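Local coordinates for lambda phage protein with carbohydrate-binding module (Shewanella oneidensis, PDB 2A5Z) that is of unknown function but folds as a magnesium-binding jelly-roll with a carbohydrate-binding module and may bind carbohydrate, at residues Glu115-Val120 and Lys252-Ala257; Asp48-Tyr53 and Leu248-Ala253; Met107-Phe112 and Ala226-Lys231; Ile44-Phe49 and Ser256-Lys261. All blocks are in the same frame, centred on the assembly; numbering follows the deposited sequence.

Strand 245-254 and its continuation run through three of the four contacts. Interaction 2 pairs it with strand 48-53, outermost strand of the sheet within this chain, and interaction 1 with strand 119-125; the two contacts share Lys252 and Ala253, and their centres are about 10 Å apart. Interaction 3 packs against these strands: Phe112 CD1 lies 3.6 Å from Ala253 CB, and Met107 CE 3.3 Å from Phe49 CZ. Interaction 4 extends both partners of interaction 2 beyond the sheet, its centre about 16 Å away. A magnesium ion lies about 5 Å from the side chain of Leu248, and one about 4 Å (nearest atoms) from that of Arg259, which salt-bridges metal ligands of the second subunit.

Interaction 1 (Glu115-Val120 and Lys252-Ala257); sequences ESELEV and KAKVSA
Ser116-Glu119 joins Lys252-Lys254 in an antiparallel backbone pairing, at the point where strand 119-125 takes its place beside strand 245-254 in the six-stranded sheet. Glu119 and Lys252 form a regular hydrogen-bonded pair: Glu119 N reaches Lys252 O at 2.8 Å, and Lys252 N returns to Glu119 O at 3.0 Å. One further bond lies beyond this pair. Lys254 N donates to Ser116 O at 2.9 Å along an almost straight N-H line (174°), using an in-plane lone pair of the carbonyl. Between these bonds, Glu117 has left-handed helical backbone angles, which carry the chain from the 3-10 turn into the strand.

The partly exposed face bears opposite charges. Glu119 and Lys252 lie side by side and point the same way, Lys252 stretched out beyond a CG placed between N and C (chi1 42°). Their direct salt bridge is long, OE2 to NZ 3.8 Å, but a water closes it, giving a hydrogen to Glu119 OE2 at 2.6 Å and accepting one from Lys252 NZ at 2.8 Å. Glu117 OE1 and Lys254 NZ make a second long pair, 3.7 Å apart. Long, flexible chains suit this solvent-facing side, whereas on the buried side Leu118 CD1 rests 4.0 Å from the small Ala253 CB, near Phe112 and Met191. The pairing is consistent with one sheet of a jelly-roll sandwich, here with Leu118 and Ala253 facing the interior.

Interaction 2 (Asp48-Tyr53 and Leu248-Ala253); sequences DFYASY and LIEFKA
Tyr50 and Glu250 meet diagonally across two antiparallel strands that are otherwise laced by six backbone hydrogen bonds, among them Phe251 N to Ala51 O at 2.7 Å. Tyr50 has CG anti to its backbone N (chi1 -169°), and its ring extends over the neighbouring strand past Lys252 CB. There its OH donates to Glu250 OE1 at 2.6 Å. The oxygen lies in the ring plane, at the edge, and is approached on its anti lone pair, while ring and carboxylate planes stand 70° apart. Glu250 is extended, and its CG comes within 3.3 Å of Tyr50 OH, so the hydroxyl also touches the aliphatic stem. Leu248, on this same face, sets CD1 3.5 Å from Tyr53 O and lies close to the magnesium ligands Asp54 and Asp247. Ile44 of the third subunit packs on Tyr50, Ser52, Leu248 and Glu250.

On the apolar opposite face Phe49 and Phe251 lie side by side, with Phe49 CE2 4.1 Å from Phe251 CB, which sits at the edge of the Phe49 ring. Phe251 turns its CG beside its backbone N (chi1 -71°) and packs on Ile68 and Met107. Ala51 CB, a lone methyl, packs on Phe251 CB at 4.4 Å and on Ile68. Tyr53 shares this face with Ile249, its OH bonded to Met57 N. This is an antiparallel ladder at the margin of a jelly-roll sheet, Phe49 and Phe251 facing the sandwich interior and Tyr50 the third subunit.

Interaction 3 (Met107-Phe112 and Ala226-Lys231); sequences MLMAIF and AHIGFK
Met107 and Ile228 form a single antiparallel hydrogen-bonded pair at the end of strand 102-107. Met107 O accepts from Ile228 N at 2.8 Å, and Met107 N gives its hydrogen to Ile228 O at 3.0 Å. The peptide between Met107 and Leu108 lies over one face of the His227 ring: Met107 O stands 3.4 Å above its plane, toward the rim, and Leu108 N sits over its centre. Leu108 closes in obliquely, its CD2 3.5 Å from His227 CE1. Met109, modelled like Met107 as selenomethionine, crosses Ile228 at about a right angle, CG to CG2 4.0 Å. Its flexible, unbranched chain can follow the branched isoleucine.

The next shell fixes these groups. His227 ND1 donates to Ala226 O at 2.7 Å, a bond lying within 11° of the ring plane, and NE2 is hydrogen-bonded to Ser69. His58 of the second subunit meets the ring edge-to-face. A type I turn from Met109 to Phe112 brings Phe112 back against Ile228, and Arg220 bonds to the carbonyls of Met109 and Phe112. The chain turns a corner between strands at Gly229, where at phi/psi 156°/-125° a CB would jam against the carbonyl O of Ile228.

Both ring nitrogens of this buried histidine thus have partners, beside the side chains of Leu108, Met109 and Ile228. Since ND1 is the donor toward a carbonyl, a neutral ring with NE2 accepting from the serine would fit.

Interaction 4 (Ile44-Phe49 and Ser256-Lys261); sequences IATSDF and SATRAK
Ala45 and Thr46 meet Ala257 to Arg259 just outside the jelly-roll sheet, where the chain entering strand 48-53 runs beside the tail that leaves strand 245-254. The tight part is made of alanines. Ala45 CB touches Ala257 CB at 3.7 Å, and Ala257 CB also lies against Thr46 O; the small methyls allow the two backbones to come close, 4.4 Å between Thr46 CA and Ala257 CA. Ala257 N gives a weak bond to Thr46 O (3.0 Å). This approach sets two acceptors face to face, Ala45 O and Ala257 O being 3.1 Å apart, which should be unfavourable alone.

Arg259 probably offsets this repulsion. Its chain bends at chi3 (-71°), placing NE within a weak bond, 3.3 Å, of Ala257 O; NH2 donates to Ala45 O at 2.8 Å. Ala45 O lies almost in the guanidinium plane, but the donor is tilted 33° from the carbonyl plane. The positive charge has further work, since NH2 and NH1 form salt bridges to Asp54 and Asp247, respectively, of the second subunit, both magnesium ligands. Ala45 N bonds to that same Asp54, and this part of the contact is therefore a subunit interface.

The looser side faces solvent. There the exposed Thr258, hydrophilic and short, reaches the other segment through water: one molecule donates to Thr46 O at 3.1 Å and lies 2.7 Å from Thr258 OG1.

Interaction 1 (Glu115-Val120 and Lys252-Ala257)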
# COMPACT_ATOMS: atom_id res chain seq x y z
N GLU C 115 -20.26 3.11 -18.30
CA GLU C 115 -19.66 2.32 -19.38
C GLU C 115 -18.49 1.42 -18.91
O GLU C 115 -18.04 0.54 -19.65
CB GLU C 115 -19.23 3.22 -20.54
CG GLU C 115 -18.08 4.16 -20.22
CD GLU C 115 -18.52 5.54 -19.70
OE1 GLU C 115 -17.62 6.40 -19.56
OE2 GLU C 115 -19.73 5.77 -19.45
N SER C 116 -18.02 1.63 -17.68
CA SER C 116 -16.97 0.79 -17.09
C SER C 116 -17.49 -0.60 -16.67
O SER C 116 -16.70 -1.54 -16.50
CB SER C 116 -16.34 1.47 -15.87
OG SER C 116 -17.24 1.51 -14.77
N GLU C 117 -18.82 -0.70 -16.50
CA GLU C 117 -19.49 -1.94 -16.09
C GLU C 117 -18.77 -2.59 -14.91
O GLU C 117 -18.48 -3.80 -14.91
CB GLU C 117 -19.59 -2.93 -17.25
CG GLU C 117 -20.31 -2.39 -18.46
CD GLU C 117 -20.50 -3.44 -19.54
OE1 GLU C 117 -19.89 -3.31 -20.62
OE2 GLU C 117 -21.25 -4.40 -19.31
N LEU C 118 -18.49 -1.77 -13.90
CA LEU C 118 -17.85 -2.20 -12.67
C LEU C 118 -18.57 -3.41 -12.06
O LEU C 118 -19.81 -3.47 -12.01
CB LEU C 118 -17.81 -1.04 -11.66
CG LEU C 118 -17.33 -1.31 -10.23
CD1 LEU C 118 -15.82 -1.48 -10.17
CD2 LEU C 118 -17.75 -0.19 -9.29
N GLU C 119 -17.76 -4.36 -11.62
CA GLU C 119 -18.23 -5.52 -10.90
C GLU C 119 -17.58 -5.53 -9.52
O GLU C 119 -16.35 -5.44 -9.41
CB GLU C 119 -17.84 -6.78 -11.67
CG GLU C 119 -18.64 -8.00 -11.35
CD GLU C 119 -18.39 -9.10 -12.34
OE1 GLU C 119 -18.62 -8.88 -13.55
OE2 GLU C 119 -17.95 -10.19 -11.91
N VAL C 120 -18.39 -5.62 -8.48
CA VAL C 120 -17.87 -5.68 -7.11
C VAL C 120 -18.33 -6.98 -6.47
O VAL C 120 -19.52 -7.29 -6.46
CB VAL C 120 -18.33 -4.47 -6.26
CG1 VAL C 120 -17.78 -4.56 -4.82
CG2 VAL C 120 -17.93 -3.15 -6.91
N LYS C 252 -13.56 -4.97 -10.26
CA LYS C 252 -13.10 -5.04 -11.66
C LYS C 252 -13.96 -4.26 -12.65
O LYS C 252 -15.19 -4.32 -12.60
CB LYS C 252 -12.90 -6.49 -12.15
CG LYS C 252 -13.96 -7.47 -11.75
CD LYS C 252 -13.54 -8.89 -12.19
CE LYS C 252 -14.63 -9.89 -11.85
NZ LYS C 252 -14.37 -11.27 -12.38
N ALA C 253 -13.29 -3.54 -13.55
CA ALA C 253 -13.96 -2.64 -14.48
C ALA C 253 -13.18 -2.51 -15.78
O ALA C 253 -11.99 -2.83 -15.84
CB ALA C 253 -14.14 -1.28 -13.84
N LYS C 254 -13.85 -2.02 -16.82
CA LYS C 254 -13.19 -1.65 -18.07
C LYS C 254 -12.96 -0.15 -18.05
O LYS C 254 -13.87 0.61 -17.73
CB LYS C 254 -14.06 -2.03 -19.27
CG LYS C 254 -14.28 -3.53 -19.42
CD LYS C 254 -14.89 -3.90 -20.77
CE LYS C 254 -16.36 -4.35 -20.65
NZ LYS C 254 -16.80 -4.96 -21.95
N VAL C 255 -11.74 0.29 -18.36
CA VAL C 255 -11.41 1.72 -18.30
C VAL C 255 -10.75 2.21 -19.58
O VAL C 255 -10.21 1.42 -20.35
CB VAL C 255 -10.51 2.09 -17.08
CG1 VAL C 255 -11.22 1.80 -15.75
CG2 VAL C 255 -9.15 1.38 -17.16
N SER C 256 -10.80 3.52 -19.80
CA SER C 256 -10.09 4.16 -20.89
C SER C 256 -8.85 4.80 -20.28
O SER C 256 -8.94 5.78 -19.54
CB SER C 256 -10.97 5.21 -21.58
OG SER C 256 -12.11 4.61 -22.16
N ALA C 257 -7.70 4.21 -20.56
CA ALA C 257 -6.45 4.69 -19.99
C ALA C 257 -5.28 4.52 -20.95
O ALA C 257 -4.15 4.26 -20.53
CB ALA C 257 -6.16 3.98 -18.66
O HOH W 1 -16.26 -5.61 -15.51
O HOH W 2 -16.69 -12.43 -11.34

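Interaction 2 (Asp48-Tyr53 and Leu248-Ala253)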
# COMPACT_ATOMS: atom_id res chain seq x y z
N ASP C 48 -8.04 -2.20 -18.39
CA ASP C 48 -8.67 -3.00 -17.35
C ASP C 48 -8.29 -2.43 -15.99
O ASP C 48 -7.18 -1.91 -15.82
CB ASP C 48 -8.23 -4.46 -17.45
CG ASP C 48 -8.58 -5.09 -18.79
OD1 ASP C 48 -9.74 -5.54 -18.96
OD2 ASP C 48 -7.70 -5.16 -19.68
N PHE C 49 -9.22 -2.48 -15.04
CA PHE C 49 -8.88 -2.14 -13.67
C PHE C 49 -9.20 -3.31 -12.75
O PHE C 49 -10.27 -3.91 -12.87
CB PHE C 49 -9.62 -0.89 -13.18
CG PHE C 49 -9.36 -0.57 -11.73
CD1 PHE C 49 -8.28 0.22 -11.36
CD2 PHE C 49 -10.18 -1.10 -10.73
CE1 PHE C 49 -8.02 0.50 -10.02
CE2 PHE C 49 -9.93 -0.83 -9.39
CZ PHE C 49 -8.84 -0.03 -9.03
N TYR C 50 -8.28 -3.62 -11.85
CA TYR C 50 -8.49 -4.63 -10.83
C TYR C 50 -7.95 -4.17 -9.47
O TYR C 50 -6.87 -3.60 -9.39
CB TYR C 50 -7.81 -5.95 -11.23
CG TYR C 50 -8.22 -7.08 -10.33
CD1 TYR C 50 -9.37 -7.84 -10.61
CD2 TYR C 50 -7.50 -7.38 -9.17
CE1 TYR C 50 -9.77 -8.87 -9.76
CE2 TYR C 50 -7.91 -8.41 -8.31
CZ TYR C 50 -9.04 -9.14 -8.62
OH TYR C 50 -9.44 -10.16 -7.80
N ALA C 51 -8.72 -4.43 -8.41
CA ALA C 51 -8.26 -4.24 -7.04
C ALA C 51 -8.97 -5.23 -6.11
O ALA C 51 -10.14 -5.55 -6.32
CB ALA C 51 -8.50 -2.80 -6.56
N SER C 52 -8.26 -5.72 -5.11
CA SER C 52 -8.87 -6.60 -4.11
C SER C 52 -8.15 -6.46 -2.78
O SER C 52 -6.98 -6.08 -2.73
CB SER C 52 -8.83 -8.05 -4.59
OG SER C 52 -7.51 -8.55 -4.58
N TYR C 53 -8.88 -6.73 -1.70
CA TYR C 53 -8.27 -6.78 -0.38
C TYR C 53 -8.87 -7.93 0.44
O TYR C 53 -10.07 -8.15 0.41
CB TYR C 53 -8.37 -5.42 0.34
CG TYR C 53 -7.71 -5.45 1.70
CD1 TYR C 53 -6.36 -5.81 1.83
CD2 TYR C 53 -8.43 -5.15 2.86
CE1 TYR C 53 -5.75 -5.87 3.07
CE2 TYR C 53 -7.83 -5.20 4.10
CZ TYR C 53 -6.49 -5.56 4.20
OH TYR C 53 -5.89 -5.62 5.42
N LEU C 248 -13.31 -10.53 2.19
CA LEU C 248 -12.71 -10.26 0.89
C LEU C 248 -13.61 -9.36 0.06
O LEU C 248 -14.83 -9.54 0.04
CB LEU C 248 -12.47 -11.60 0.17
CG LEU C 248 -12.00 -11.72 -1.29
CD1 LEU C 248 -10.70 -10.98 -1.50
CD2 LEU C 248 -11.84 -13.18 -1.66
N ILE C 249 -13.00 -8.39 -0.62
CA ILE C 249 -13.70 -7.56 -1.59
C ILE C 249 -12.87 -7.51 -2.87
O ILE C 249 -11.64 -7.53 -2.81
CB ILE C 249 -14.02 -6.13 -1.02
CG1 ILE C 249 -14.97 -5.36 -1.95
CG2 ILE C 249 -12.73 -5.34 -0.70
CD1 ILE C 249 -15.61 -4.12 -1.31
N GLU C 250 -13.54 -7.47 -4.02
CA GLU C 250 -12.87 -7.40 -5.33
C GLU C 250 -13.57 -6.36 -6.21
O GLU C 250 -14.80 -6.33 -6.26
CB GLU C 250 -12.88 -8.78 -6.00
CG GLU C 250 -12.39 -8.79 -7.44
CD GLU C 250 -12.71 -10.10 -8.16
OE1 GLU C 250 -11.82 -10.96 -8.28
OE2 GLU C 250 -13.87 -10.26 -8.60
N PHE C 251 -12.78 -5.53 -6.89
CA PHE C 251 -13.27 -4.55 -7.87
C PHE C 251 -12.70 -4.88 -9.25
O PHE C 251 -11.48 -5.04 -9.40
CB PHE C 251 -12.81 -3.13 -7.51
CG PHE C 251 -13.51 -2.55 -6.30
CD1 PHE C 251 -14.56 -1.66 -6.46
CD2 PHE C 251 -13.10 -2.89 -5.02
CE1 PHE C 251 -15.21 -1.12 -5.34
CE2 PHE C 251 -13.74 -2.36 -3.89
CZ PHE C 251 -14.80 -1.48 -4.06
N LYS C 252 -13.56 -4.97 -10.26
CA LYS C 252 -13.10 -5.04 -11.66
C LYS C 252 -13.96 -4.26 -12.65
O LYS C 252 -15.19 -4.32 -12.60
CB LYS C 252 -12.90 -6.49 -12.15
CG LYS C 252 -13.96 -7.47 -11.75
CD LYS C 252 -13.54 -8.89 -12.19
CE LYS C 252 -14.63 -9.89 -11.85
NZ LYS C 252 -14.37 -11.27 -12.38
N ALA C 253 -13.29 -3.54 -13.55
CA ALA C 253 -13.96 -2.64 -14.48
C ALA C 253 -13.18 -2.51 -15.78
O ALA C 253 -11.99 -2.83 -15.84
CB ALA C 253 -14.14 -1.28 -13.84
O HOH W 3 -11.69 -6.04 -16.97

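Interaction 3 (Met107-Phe112 and Ala226-Lys231)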
# COMPACT_ATOMS: atom_id res chain seq x y z
N MSE C 107 -14.50 2.30 -3.12
CA MSE C 107 -13.79 3.19 -4.06
C MSE C 107 -14.70 4.33 -4.51
O MSE C 107 -15.93 4.28 -4.32
CB MSE C 107 -13.24 2.39 -5.27
CG MSE C 107 -12.10 1.39 -4.92
SE MSE C 107 -11.24 0.65 -6.33
CE MSE C 107 -10.24 2.05 -6.85
N LEU C 108 -14.11 5.37 -5.10
CA LEU C 108 -14.87 6.51 -5.64
C LEU C 108 -15.62 6.12 -6.91
O LEU C 108 -15.12 5.34 -7.72
CB LEU C 108 -13.93 7.69 -5.94
CG LEU C 108 -13.23 8.35 -4.75
CD1 LEU C 108 -11.97 9.11 -5.20
CD2 LEU C 108 -14.18 9.25 -3.95
N MSE C 109 -16.80 6.70 -7.09
CA MSE C 109 -17.64 6.40 -8.27
C MSE C 109 -17.18 7.10 -9.54
O MSE C 109 -17.40 6.58 -10.65
CB MSE C 109 -19.11 6.71 -7.97
CG MSE C 109 -19.64 5.95 -6.72
SE MSE C 109 -21.42 6.03 -6.40
CE MSE C 109 -21.98 5.10 -7.84
N ALA C 110 -16.52 8.25 -9.40
CA ALA C 110 -16.07 9.07 -10.54
C ALA C 110 -15.22 8.30 -11.54
O ALA C 110 -15.26 8.57 -12.74
CB ALA C 110 -15.32 10.31 -10.06
N ILE C 111 -14.45 7.34 -11.04
CA ILE C 111 -13.54 6.56 -11.87
C ILE C 111 -14.22 5.34 -12.49
O ILE C 111 -13.62 4.64 -13.30
CB ILE C 111 -12.26 6.15 -11.08
CG1 ILE C 111 -12.61 5.25 -9.90
CG2 ILE C 111 -11.47 7.40 -10.64
CD1 ILE C 111 -11.41 4.52 -9.30
N PHE C 112 -15.46 5.07 -12.08
CA PHE C 112 -16.23 3.95 -12.63
C PHE C 112 -17.53 4.49 -13.23
O PHE C 112 -18.61 4.31 -12.65
CB PHE C 112 -16.51 2.88 -11.56
CG PHE C 112 -15.26 2.26 -10.96
CD1 PHE C 112 -14.33 1.59 -11.75
CD2 PHE C 112 -15.03 2.35 -9.59
CE1 PHE C 112 -13.18 1.02 -11.20
CE2 PHE C 112 -13.89 1.78 -9.02
CZ PHE C 112 -12.97 1.12 -9.82
N ALA C 226 -19.74 10.13 -1.58
CA ALA C 226 -20.19 8.75 -1.79
C ALA C 226 -19.00 7.82 -2.04
O ALA C 226 -17.90 8.27 -2.32
CB ALA C 226 -21.19 8.69 -2.93
N HIS C 227 -19.25 6.51 -1.91
CA HIS C 227 -18.31 5.47 -2.30
C HIS C 227 -19.12 4.29 -2.82
O HIS C 227 -20.32 4.21 -2.58
CB HIS C 227 -17.47 5.02 -1.11
CG HIS C 227 -16.07 5.56 -1.10
ND1 HIS C 227 -15.77 6.89 -1.31
CD2 HIS C 227 -14.88 4.94 -0.85
CE1 HIS C 227 -14.47 7.07 -1.22
NE2 HIS C 227 -13.90 5.90 -0.95
N ILE C 228 -18.46 3.38 -3.53
CA ILE C 228 -19.08 2.13 -3.98
C ILE C 228 -18.30 0.92 -3.44
O ILE C 228 -17.07 0.88 -3.53
CB ILE C 228 -19.32 2.09 -5.54
CG1 ILE C 228 -20.09 0.83 -5.96
CG2 ILE C 228 -18.00 2.31 -6.35
CD1 ILE C 228 -20.80 0.96 -7.32
N GLY C 229 -19.00 -0.04 -2.84
CA GLY C 229 -18.36 -1.21 -2.25
C GLY C 229 -19.18 -1.86 -1.16
O GLY C 229 -20.34 -2.22 -1.37
N PHE C 230 -18.57 -2.01 0.02
CA PHE C 230 -19.21 -2.62 1.18
C PHE C 230 -19.26 -1.62 2.32
O PHE C 230 -18.25 -0.98 2.64
CB PHE C 230 -18.41 -3.87 1.61
CG PHE C 230 -18.75 -4.39 2.99
CD1 PHE C 230 -19.80 -5.29 3.18
CD2 PHE C 230 -18.00 -4.01 4.10
CE1 PHE C 230 -20.11 -5.78 4.45
CE2 PHE C 230 -18.30 -4.51 5.39
CZ PHE C 230 -19.35 -5.40 5.56
N LYS C 231 -20.43 -1.47 2.93
CA LYS C 231 -20.57 -0.64 4.11
C LYS C 231 -21.49 -1.32 5.12
O LYS C 231 -22.59 -1.73 4.77
CB LYS C 231 -21.12 0.74 3.74
CG LYS C 231 -21.12 1.75 4.90
CD LYS C 231 -21.76 3.06 4.49
CE LYS C 231 -21.77 4.02 5.66
NZ LYS C 231 -22.68 5.18 5.46

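Interaction 4 (Ile44-Phe49 and Ser256-Lys261)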
# COMPACT_ATOMS: atom_id res chain seq x y z
N ILE C 44 -0.51 1.23 -13.02
CA ILE C 44 -0.71 2.06 -14.21
C ILE C 44 -1.71 1.36 -15.14
O ILE C 44 -1.47 0.24 -15.61
CB ILE C 44 0.63 2.43 -14.90
CG1 ILE C 44 0.38 3.21 -16.20
CG2 ILE C 44 1.48 1.20 -15.15
CD1 ILE C 44 1.66 3.57 -16.95
N ALA C 45 -2.84 2.01 -15.39
CA ALA C 45 -3.93 1.41 -16.15
C ALA C 45 -3.77 1.56 -17.67
O ALA C 45 -3.13 2.51 -18.15
CB ALA C 45 -5.26 1.99 -15.70
N THR C 46 -4.33 0.60 -18.41
CA THR C 46 -4.47 0.72 -19.88
C THR C 46 -5.94 0.56 -20.30
O THR C 46 -6.52 1.48 -20.87
CB THR C 46 -3.54 -0.27 -20.64
OG1 THR C 46 -2.18 0.10 -20.42
CG2 THR C 46 -3.81 -0.21 -22.14
N SER C 47 -6.54 -0.59 -20.01
CA SER C 47 -7.95 -0.79 -20.37
C SER C 47 -8.75 -1.59 -19.34
O SER C 47 -9.99 -1.64 -19.40
CB SER C 47 -8.07 -1.42 -21.76
OG SER C 47 -7.45 -2.69 -21.77
N ASP C 48 -8.04 -2.20 -18.39
CA ASP C 48 -8.67 -3.00 -17.35
C ASP C 48 -8.29 -2.43 -15.99
O ASP C 48 -7.18 -1.91 -15.82
CB ASP C 48 -8.23 -4.46 -17.45
CG ASP C 48 -8.58 -5.09 -18.79
OD1 ASP C 48 -9.74 -5.54 -18.96
OD2 ASP C 48 -7.70 -5.16 -19.68
N PHE C 49 -9.22 -2.48 -15.04
CA PHE C 49 -8.88 -2.14 -13.67
C PHE C 49 -9.20 -3.31 -12.75
O PHE C 49 -10.27 -3.91 -12.87
CB PHE C 49 -9.62 -0.89 -13.18
CG PHE C 49 -9.36 -0.57 -11.73
CD1 PHE C 49 -8.28 0.22 -11.36
CD2 PHE C 49 -10.18 -1.10 -10.73
CE1 PHE C 49 -8.02 0.50 -10.02
CE2 PHE C 49 -9.93 -0.83 -9.39
CZ PHE C 49 -8.84 -0.03 -9.03
N SER C 256 -10.80 3.52 -19.80
CA SER C 256 -10.09 4.16 -20.89
C SER C 256 -8.85 4.80 -20.28
O SER C 256 -8.94 5.78 -19.54
CB SER C 256 -10.97 5.21 -21.58
OG SER C 256 -12.11 4.61 -22.16
N ALA C 257 -7.70 4.21 -20.56
CA ALA C 257 -6.45 4.69 -19.99
C ALA C 257 -5.28 4.52 -20.95
O ALA C 257 -4.15 4.26 -20.53
CB ALA C 257 -6.16 3.98 -18.66
N THR C 258 -5.57 4.66 -22.25
CA THR C 258 -4.53 4.59 -23.28
C THR C 258 -3.84 5.93 -23.42
O THR C 258 -4.42 6.91 -23.90
CB THR C 258 -5.09 4.12 -24.63
OG1 THR C 258 -5.59 2.78 -24.50
CG2 THR C 258 -3.99 4.14 -25.70
N ARG C 259 -2.58 5.96 -23.00
CA ARG C 259 -1.78 7.17 -23.01
C ARG C 259 -0.54 6.98 -23.86
O ARG C 259 -0.07 5.86 -24.03
CB ARG C 259 -1.42 7.58 -21.59
CG ARG C 259 -2.60 8.23 -20.89
CD ARG C 259 -2.51 8.12 -19.43
NE ARG C 259 -2.72 6.75 -18.95
CZ ARG C 259 -3.10 6.47 -17.71
NH1 ARG C 259 -3.33 7.46 -16.86
NH2 ARG C 259 -3.26 5.22 -17.32
N ALA C 260 -0.02 8.09 -24.38
CA ALA C 260 1.18 8.08 -25.21
C ALA C 260 2.37 7.61 -24.39
O ALA C 260 2.57 8.05 -23.26
CB ALA C 260 1.44 9.47 -25.78
N LYS C 261 3.15 6.70 -24.96
CA LYS C 261 4.39 6.26 -24.34
C LYS C 261 5.56 7.10 -24.86
O LYS C 261 5.62 7.41 -26.05
CB LYS C 261 4.64 4.77 -24.60
CG LYS C 261 3.47 3.88 -24.19
CD LYS C 261 3.96 2.59 -23.56
CE LYS C 261 2.81 1.62 -23.29
NZ LYS C 261 2.41 0.90 -24.54
O HOH W 4 -8.07 2.40 -23.41